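Local coordinates for putative uncharacterized protein (Cricetid herpesvirus 2, PDB 4ZKQ) that binds chemokines as a virus-encoded decoy receptor, and so probably keeps them from signalling to host cells, at residues Ile26-Asp31 / Val329-Gly334; Thr49-Lys54 / Leu165-Glu170; Asp298-Gln301 / Pro307-Ala310. One frame throughout, in Å; residues are numbered along the deposited sequence.

Interaction 1. Residues Ile26-Asp31 / Val329-Gly334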
loop_
_atom_site.group_PDB
_atom_site.type_symbol
_atom_site.label_atom_id
_atom_site.label_comp_id
_atom_site.label_asym_id
_atom_site.label_seq_id
_atom_site.Cartn_x
_atom_site.Cartn_y
_atom_site.Cartn_z
ATOM N N ILE A 26 -7.992 -10.396 -2.842
ATOM C CA ILE A 26 -9.014 -9.355 -2.776
ATOM C C ILE A 26 -10.128 -9.864 -1.868
ATOM O O ILE A 26 -10.594 -10.992 -2.020
ATOM C CB ILE A 26 -9.595 -9.002 -4.158
ATOM C CG1 ILE A 26 -8.470 -8.795 -5.171
ATOM C CG2 ILE A 26 -10.498 -7.762 -4.064
ATOM C CD1 ILE A 26 -7.460 -7.739 -4.761
ATOM N N LEU A 27 -10.550 -9.036 -0.924
ATOM C CA LEU A 27 -11.534 -9.464 0.059
ATOM C C LEU A 27 -12.893 -8.878 -0.294
ATOM O O LEU A 27 -12.998 -7.994 -1.142
ATOM C CB LEU A 27 -11.100 -9.045 1.466
ATOM C CG LEU A 27 -9.725 -9.590 1.881
ATOM C CD1 LEU A 27 -9.200 -8.911 3.148
ATOM C CD2 LEU A 27 -9.748 -11.097 2.071
ATOM N N PHE A 28 -13.931 -9.383 0.359
ATOM C CA PHE A 28 -15.286 -8.902 0.132
ATOM C C PHE A 28 -15.943 -8.621 1.475
ATOM O O PHE A 28 -16.689 -9.449 1.991
ATOM C CB PHE A 28 -16.083 -9.946 -0.669
ATOM C CG PHE A 28 -17.359 -9.425 -1.288
ATOM C CD1 PHE A 28 -17.594 -8.068 -1.437
ATOM C CD2 PHE A 28 -18.329 -10.313 -1.723
ATOM C CE1 PHE A 28 -18.767 -7.610 -2.010
ATOM C CE2 PHE A 28 -19.502 -9.858 -2.294
ATOM C CZ PHE A 28 -19.721 -8.508 -2.434
ATOM N N ARG A 29 -15.666 -7.462 2.065
ATOM C CA ARG A 29 -16.186 -7.207 3.397
ATOM C C ARG A 29 -17.662 -6.820 3.317
ATOM O O ARG A 29 -18.140 -6.273 2.319
ATOM C CB ARG A 29 -15.379 -6.131 4.125
ATOM C CG ARG A 29 -15.370 -4.772 3.502
ATOM C CD ARG A 29 -14.538 -3.866 4.390
ATOM N NE ARG A 29 -14.038 -2.681 3.702
ATOM C CZ ARG A 29 -14.051 -1.443 4.194
ATOM N NH1 ARG A 29 -14.574 -1.171 5.389
ATOM N NH2 ARG A 29 -13.539 -0.460 3.473
ATOM N N LYS A 30 -18.371 -7.139 4.391
ATOM C CA LYS A 30 -19.815 -6.973 4.480
ATOM C C LYS A 30 -20.211 -5.501 4.505
ATOM O O LYS A 30 -21.198 -5.106 3.883
ATOM C CB LYS A 30 -20.306 -7.692 5.742
ATOM C CG LYS A 30 -21.800 -7.802 5.919
ATOM C CD LYS A 30 -22.125 -8.830 7.004
ATOM C CE LYS A 30 -21.523 -8.446 8.352
ATOM N NZ LYS A 30 -21.929 -9.377 9.445
ATOM N N ASP A 31 -19.422 -4.698 5.214
ATOM C CA ASP A 31 -19.716 -3.282 5.430
ATOM C C ASP A 31 -18.548 -2.397 5.011
ATOM O O ASP A 31 -17.567 -2.236 5.744
ATOM C CB ASP A 31 -20.051 -3.037 6.902
ATOM C CG ASP A 31 -20.423 -1.589 7.192
ATOM O OD1 ASP A 31 -20.539 -0.776 6.253
ATOM O OD2 ASP A 31 -20.609 -1.269 8.379
ATOM N N VAL A 329 -15.266 -2.199 -5.120
ATOM C CA VAL A 329 -15.161 -3.650 -5.026
ATOM C C VAL A 329 -16.137 -4.274 -6.012
ATOM O O VAL A 329 -17.312 -3.917 -6.034
ATOM C CB VAL A 329 -15.471 -4.178 -3.611
ATOM C CG1 VAL A 329 -15.029 -5.634 -3.489
ATOM C CG2 VAL A 329 -14.793 -3.334 -2.561
ATOM N N ILE A 330 -15.645 -5.206 -6.819
ATOM C CA ILE A 330 -16.453 -5.823 -7.859
ATOM C C ILE A 330 -16.459 -7.329 -7.666
ATOM O O ILE A 330 -15.543 -8.019 -8.113
ATOM C CB ILE A 330 -15.934 -5.493 -9.273
ATOM C CG1 ILE A 330 -15.623 -3.999 -9.404
ATOM C CG2 ILE A 330 -16.956 -5.936 -10.313
ATOM C CD1 ILE A 330 -15.012 -3.609 -10.730
ATOM N N PRO A 331 -17.485 -7.848 -6.978
ATOM C CA PRO A 331 -17.547 -9.302 -6.815
ATOM C C PRO A 331 -17.787 -9.986 -8.153
ATOM O O PRO A 331 -18.342 -9.357 -9.059
ATOM C CB PRO A 331 -18.728 -9.501 -5.863
ATOM C CG PRO A 331 -19.603 -8.333 -6.113
ATOM C CD PRO A 331 -18.683 -7.184 -6.436
ATOM N N THR A 332 -17.361 -11.239 -8.281
ATOM C CA THR A 332 -17.529 -11.991 -9.523
ATOM C C THR A 332 -18.463 -13.190 -9.318
ATOM O O THR A 332 -18.623 -14.022 -10.208
ATOM C CB THR A 332 -16.169 -12.480 -10.080
ATOM O OG1 THR A 332 -15.544 -13.357 -9.134
ATOM C CG2 THR A 332 -15.244 -11.290 -10.376
ATOM N N LYS A 333 -19.075 -13.270 -8.142
ATOM C CA LYS A 333 -20.133 -14.246 -7.888
ATOM C C LYS A 333 -21.079 -13.664 -6.846
ATOM O O LYS A 333 -20.752 -12.669 -6.199
ATOM C CB LYS A 333 -19.555 -15.585 -7.421
ATOM C CG LYS A 333 -19.005 -15.590 -5.997
ATOM C CD LYS A 333 -18.502 -16.975 -5.609
ATOM C CE LYS A 333 -18.159 -17.070 -4.124
ATOM N NZ LYS A 333 -16.777 -16.615 -3.805
ATOM N N GLY A 334 -22.258 -14.262 -6.699
ATOM C CA GLY A 334 -23.212 -13.824 -5.692
ATOM C C GLY A 334 -24.134 -12.719 -6.176
ATOM O O GLY A 334 -24.224 -12.459 -7.375
#
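Phe28 and Pro331 meet where what appear to be two beta-sheet halves of this chemokine-binding protein, each with a large sheet and a four-stranded one, come together: the loop that follows edge strand 23-26 of the first half lies against the end of strand 324-330 in the second. The main element is a CH-pi contact. Pro331 CB sits over one face of the Phe28 ring, 4.0 Å from its centroid and 29° off the ring normal, and is displaced toward the outer rim, where CB is 3.7 Å from Phe28 CE2. Pro331 CG also approaches the ring, 3.7 Å from Phe28 CZ. A proline suits the end of a strand, since it has no N-H to offer, and its stiff saturated ring gives the aromatic ring a firm apolar seat. With CG of Phe28 turned anti to the backbone N (chi1 -164°), the ring leaves the loop backbone and reaches over Pro331. The phenylalanine remains exposed overall, although Pro307 and Arg341 of strand 341-342 also touch its side chain. Val329 points toward the loop, a short branched side chain whose CG1, anti to its own N, comes up against the loop backbone, 3.9 Å from the carbonyl oxygen Leu27 O. The same methyl, Val329 CG1, comes obliquely to the ring, 4.1 Å from Phe28 CD1.

Interaction 2. Residues Thr49-Lys54 / Leu165-Glu170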
loop_
_atom_site.group_PDB
_atom_site.type_symbol
_atom_site.label_atom_id
_atom_site.label_comp_id
_atom_site.label_asym_id
_atom_site.label_seq_id
_atom_site.Cartn_x
_atom_site.Cartn_y
_atom_site.Cartn_z
ATOM N N THR A 49 -11.356 -8.864 8.623
ATOM C CA THR A 49 -12.715 -9.174 8.172
ATOM C C THR A 49 -13.570 -7.929 8.008
ATOM O O THR A 49 -14.322 -7.800 7.044
ATOM C CB THR A 49 -13.420 -10.120 9.164
ATOM O OG1 THR A 49 -12.835 -11.417 9.060
ATOM C CG2 THR A 49 -14.929 -10.220 8.883
ATOM N N GLN A 50 -13.464 -7.008 8.954
ATOM C CA GLN A 50 -14.366 -5.868 8.960
ATOM C C GLN A 50 -13.909 -4.681 8.105
ATOM O O GLN A 50 -14.759 -3.954 7.602
ATOM C CB GLN A 50 -14.585 -5.393 10.394
ATOM C CG GLN A 50 -15.350 -6.400 11.251
ATOM C CD GLN A 50 -15.561 -5.914 12.675
ATOM O OE1 GLN A 50 -15.461 -4.722 12.959
ATOM N NE2 GLN A 50 -15.837 -6.845 13.581
ATOM N N THR A 51 -12.599 -4.477 7.936
ATOM C CA THR A 51 -12.108 -3.203 7.379
ATOM C C THR A 51 -11.138 -3.299 6.194
ATOM O O THR A 51 -10.788 -2.272 5.611
ATOM C CB THR A 51 -11.417 -2.363 8.483
ATOM O OG1 THR A 51 -10.202 -2.998 8.904
ATOM C CG2 THR A 51 -12.354 -2.194 9.683
ATOM N N CYS A 52 -10.719 -4.506 5.826
ATOM C CA CYS A 52 -9.809 -4.686 4.694
ATOM C C CYS A 52 -10.537 -5.042 3.402
ATOM O O CYS A 52 -11.443 -5.865 3.407
ATOM C CB CYS A 52 -8.785 -5.778 5.018
ATOM S SG CYS A 52 -7.595 -5.328 6.323
ATOM N N ASP A 53 -10.110 -4.432 2.296
ATOM C CA ASP A 53 -10.660 -4.730 0.975
ATOM C C ASP A 53 -9.685 -5.582 0.178
ATOM O O ASP A 53 -10.053 -6.222 -0.804
ATOM C CB ASP A 53 -10.988 -3.428 0.235
ATOM C CG ASP A 53 -12.027 -2.601 0.965
ATOM O OD1 ASP A 53 -13.175 -3.082 1.068
ATOM O OD2 ASP A 53 -11.700 -1.495 1.459
ATOM N N LYS A 54 -8.443 -5.618 0.644
ATOM C CA LYS A 54 -7.395 -6.369 -0.007
ATOM C C LYS A 54 -6.333 -6.690 1.035
ATOM O O LYS A 54 -6.125 -5.904 1.959
ATOM C CB LYS A 54 -6.824 -5.553 -1.170
ATOM C CG LYS A 54 -5.411 -5.894 -1.581
ATOM C CD LYS A 54 -4.991 -5.067 -2.793
ATOM C CE LYS A 54 -3.490 -5.019 -2.924
ATOM N NZ LYS A 54 -3.059 -4.477 -4.234
ATOM N N LEU A 165 0.060 -6.752 11.441
ATOM C CA LEU A 165 -0.897 -6.241 10.476
ATOM C C LEU A 165 -0.664 -4.764 10.245
ATOM O O LEU A 165 -0.508 -4.007 11.202
ATOM C CB LEU A 165 -2.328 -6.462 10.982
ATOM C CG LEU A 165 -3.451 -5.756 10.215
ATOM C CD1 LEU A 165 -3.623 -6.355 8.826
ATOM C CD2 LEU A 165 -4.753 -5.803 11.003
ATOM N N ILE A 166 -0.648 -4.358 8.980
ATOM C CA ILE A 166 -0.764 -2.953 8.639
ATOM C C ILE A 166 -2.041 -2.764 7.836
ATOM O O ILE A 166 -2.256 -3.405 6.810
ATOM C CB ILE A 166 0.447 -2.441 7.853
ATOM C CG1 ILE A 166 1.693 -2.493 8.749
ATOM C CG2 ILE A 166 0.202 -1.013 7.360
ATOM C CD1 ILE A 166 2.976 -2.230 8.036
ATOM N N HIS A 167 -2.898 -1.896 8.352
ATOM C CA HIS A 167 -4.089 -1.469 7.654
ATOM C C HIS A 167 -3.800 -0.079 7.133
ATOM O O HIS A 167 -3.541 0.822 7.926
ATOM C CB HIS A 167 -5.309 -1.462 8.581
ATOM C CG HIS A 167 -6.567 -1.044 7.906
ATOM N ND1 HIS A 167 -6.838 0.278 7.584
ATOM C CD2 HIS A 167 -7.624 -1.756 7.457
ATOM C CE1 HIS A 167 -8.007 0.348 6.980
ATOM N NE2 HIS A 167 -8.509 -0.873 6.890
ATOM N N PHE A 168 -3.792 0.085 5.815
ATOM C CA PHE A 168 -3.610 1.397 5.195
ATOM C C PHE A 168 -4.917 1.864 4.568
ATOM O O PHE A 168 -5.398 1.279 3.589
ATOM C CB PHE A 168 -2.501 1.341 4.142
ATOM C CG PHE A 168 -2.108 2.689 3.587
ATOM C CD1 PHE A 168 -1.266 3.529 4.297
ATOM C CD2 PHE A 168 -2.560 3.101 2.351
ATOM C CE1 PHE A 168 -0.900 4.769 3.784
ATOM C CE2 PHE A 168 -2.198 4.335 1.835
ATOM C CZ PHE A 168 -1.370 5.169 2.552
ATOM N N LYS A 169 -5.511 2.896 5.153
ATOM C CA LYS A 169 -6.730 3.472 4.600
ATOM C C LYS A 169 -6.346 4.520 3.574
ATOM O O LYS A 169 -5.848 5.594 3.917
ATOM C CB LYS A 169 -7.619 4.083 5.685
ATOM C CG LYS A 169 -8.987 4.454 5.136
ATOM C CD LYS A 169 -9.964 4.880 6.209
ATOM C CE LYS A 169 -11.391 4.818 5.677
ATOM N NZ LYS A 169 -12.396 5.224 6.697
ATOM N N GLU A 170 -6.546 4.177 2.308
ATOM C CA GLU A 170 -6.215 5.066 1.209
ATOM C C GLU A 170 -7.133 6.269 1.169
ATOM O O GLU A 170 -8.198 6.297 1.797
ATOM C CB GLU A 170 -6.296 4.323 -0.130
ATOM C CG GLU A 170 -5.287 3.206 -0.263
ATOM C CD GLU A 170 -5.245 2.602 -1.657
ATOM O OE1 GLU A 170 -6.220 2.774 -2.412
ATOM O OE2 GLU A 170 -4.234 1.951 -1.993
#
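His167, on strand 161-169, pins the C-terminal end of helix 44-51 to the seven-stranded sheet of the first beta half by donating a hydrogen bond to Thr51 O. The bond from His167 NE2 to Thr51 O measures 3.0 Å, with an N-H...O angle of 158°. On the histidine side the acceptor lies almost in the ring plane; on the threonine side the donor stands well above the carbonyl plane. Extending CG away from the backbone N (chi1 -179°) carries the imidazole across from the strand to the helix end, a span for which histidine offers both reach and a flat N-H donor. Cys52 is the first residue to leave helical geometry, and a carbonyl at such an end suits a side-chain donor. Thr51 OG1 occupies the position between N and carbonyl carbon (chi1 68°), where it hydrogen-bonds back to Ile47 O within the helix while also lying 3.2 Å from His167 CD2. Cys52, disulfide-linked to Cys177 on the adjacent strand 175-181, ties the same chain turn covalently to the sheet. Its sulfur approaches the imidazole obliquely, with Cys52 SG 3.7 Å from His167 CD2.

Interaction 3. Residues Asp298-Gln301 / Pro307-Ala310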
loop_
_atom_site.group_PDB
_atom_site.type_symbol
_atom_site.label_atom_id
_atom_site.label_comp_id
_atom_site.label_asym_id
_atom_site.label_seq_id
_atom_site.Cartn_x
_atom_site.Cartn_y
_atom_site.Cartn_z
ATOM N N ASP A 298 -9.692 -9.352 -19.854
ATOM C CA ASP A 298 -10.037 -10.702 -19.419
ATOM C C ASP A 298 -9.861 -10.836 -17.912
ATOM O O ASP A 298 -9.855 -11.940 -17.381
ATOM C CB ASP A 298 -9.172 -11.740 -20.138
ATOM C CG ASP A 298 -7.693 -11.584 -19.829
ATOM O OD1 ASP A 298 -7.276 -10.469 -19.448
ATOM O OD2 ASP A 298 -6.947 -12.574 -19.967
ATOM N N LEU A 299 -9.719 -9.705 -17.229
ATOM C CA LEU A 299 -9.401 -9.709 -15.811
ATOM C C LEU A 299 -10.438 -10.466 -14.989
ATOM O O LEU A 299 -10.087 -11.203 -14.071
ATOM C CB LEU A 299 -9.276 -8.272 -15.292
ATOM C CG LEU A 299 -8.988 -8.143 -13.797
ATOM C CD1 LEU A 299 -7.598 -8.674 -13.481
ATOM C CD2 LEU A 299 -9.143 -6.701 -13.346
ATOM N N PHE A 300 -11.714 -10.288 -15.314
ATOM C CA PHE A 300 -12.768 -10.869 -14.494
ATOM C C PHE A 300 -12.863 -12.382 -14.665
ATOM O O PHE A 300 -13.566 -13.046 -13.906
ATOM C CB PHE A 300 -14.106 -10.200 -14.807
ATOM C CG PHE A 300 -14.175 -8.776 -14.351
ATOM C CD1 PHE A 300 -14.586 -8.467 -13.068
ATOM C CD2 PHE A 300 -13.801 -7.747 -15.193
ATOM C CE1 PHE A 300 -14.634 -7.156 -12.641
ATOM C CE2 PHE A 300 -13.851 -6.434 -14.771
ATOM C CZ PHE A 300 -14.268 -6.140 -13.492
ATOM N N GLN A 301 -12.134 -12.924 -15.640
ATOM C CA GLN A 301 -12.072 -14.371 -15.853
ATOM C C GLN A 301 -10.939 -15.012 -15.052
ATOM O O GLN A 301 -10.848 -16.236 -14.960
ATOM C CB GLN A 301 -11.896 -14.682 -17.342
ATOM C CG GLN A 301 -12.902 -13.978 -18.241
ATOM C CD GLN A 301 -14.336 -14.173 -17.783
ATOM O OE1 GLN A 301 -15.124 -13.229 -17.761
ATOM N NE2 GLN A 301 -14.679 -15.404 -17.417
ATOM N N PRO A 307 -13.411 -11.317 -5.649
ATOM C CA PRO A 307 -13.656 -9.997 -6.223
ATOM C C PRO A 307 -12.468 -9.401 -6.961
ATOM O O PRO A 307 -11.324 -9.861 -6.857
ATOM C CB PRO A 307 -13.999 -9.137 -4.999
ATOM C CG PRO A 307 -14.297 -10.095 -3.912
ATOM C CD PRO A 307 -13.455 -11.280 -4.179
ATOM N N VAL A 308 -12.785 -8.355 -7.711
ATOM C CA VAL A 308 -11.804 -7.473 -8.315
ATOM C C VAL A 308 -11.887 -6.138 -7.589
ATOM O O VAL A 308 -12.986 -5.648 -7.307
ATOM C CB VAL A 308 -12.061 -7.298 -9.832
ATOM C CG1 VAL A 308 -11.420 -6.008 -10.380
ATOM C CG2 VAL A 308 -11.568 -8.519 -10.594
ATOM N N LEU A 309 -10.727 -5.577 -7.257
ATOM C CA LEU A 309 -10.646 -4.268 -6.635
ATOM C C LEU A 309 -10.248 -3.261 -7.694
ATOM O O LEU A 309 -9.281 -3.477 -8.424
ATOM C CB LEU A 309 -9.636 -4.254 -5.488
ATOM C CG LEU A 309 -9.477 -2.926 -4.750
ATOM C CD1 LEU A 309 -10.726 -2.585 -3.948
ATOM C CD2 LEU A 309 -8.261 -2.960 -3.842
ATOM N N ALA A 310 -11.009 -2.177 -7.792
ATOM C CA ALA A 310 -10.700 -1.113 -8.735
ATOM C C ALA A 310 -10.354 0.148 -7.962
ATOM O O ALA A 310 -11.131 0.595 -7.120
ATOM C CB ALA A 310 -11.877 -0.870 -9.686
#
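Val308 packs against Leu299 and Phe300, joining the start of strand 308-315 to the short turn that precedes it in the second beta half of the protein. Within that turn Gln301 N bonds to Asp298 O at 3.0 Å, closing it; Leu299 points at the strand, while Phe300 reaches it with the far part of its ring. The second segment enters at Pro307, whose side chain points away from the turn and touches Val329. Val308, next along, points at Leu299 and Phe300 and provides all of this segment's side-chain contact. Both methyls lie between the leucine and the ring, CG1 closer to Leu299 and CG2 to Phe300. CG1, anti to the backbone N (chi1 158°), meets the leucine tip to tip, with Val308 CG1 3.8 Å from Leu299 CD2. Val308 CG2 is 3.9 Å from Phe300 CD1, while the branch point Val308 CB comes within 3.8 Å of Phe300 CE1. The phenylalanine and valine side chains cross at about a right angle. Beta-branched valine suits an extended strand and presents two apolar branches at once; leucine, with CG anti to its N (chi1 178°), is long enough to reach them from the turn. Leu309 then points away, to the other side of the sheet, and Ala310 follows as a small residue touching Met383. Around this buried cluster, strand 308-315 runs between its antiparallel neighbours 324-330 and 378-384; Met383 also touches Leu299 and Phe300, the Phe300 ring stacks with Tyr354 of strand 350-355, and Leu299 reaches strand 388-395.

Interaction 1 bridges the two halves, with interaction 2 on one side of it along the fold and interaction 3 on the other. Interactions 1 and 2, with centres about 14 Å apart, share a polar joint: Arg29 NE forms a salt bridge with Asp53 OD1 at 2.8 Å, and Leu27 N lies 2.9 Å from Asp53 O in a probable hydrogen bond. Interactions 1 and 3, about 11 Å between centres, meet through neighbouring strands 324-330 and 308-315 of one sheet, where Ile330 N and Val308 O, 2.7 Å apart, make a probable hydrogen bond; Ile330 CG2 also packs 3.5 Å from Phe300 CE1. Interactions 2 and 3 are farther separated, about 19 Å between centres, yet Leu309 CD2 still touches Lys54 CB at 4.0 Å.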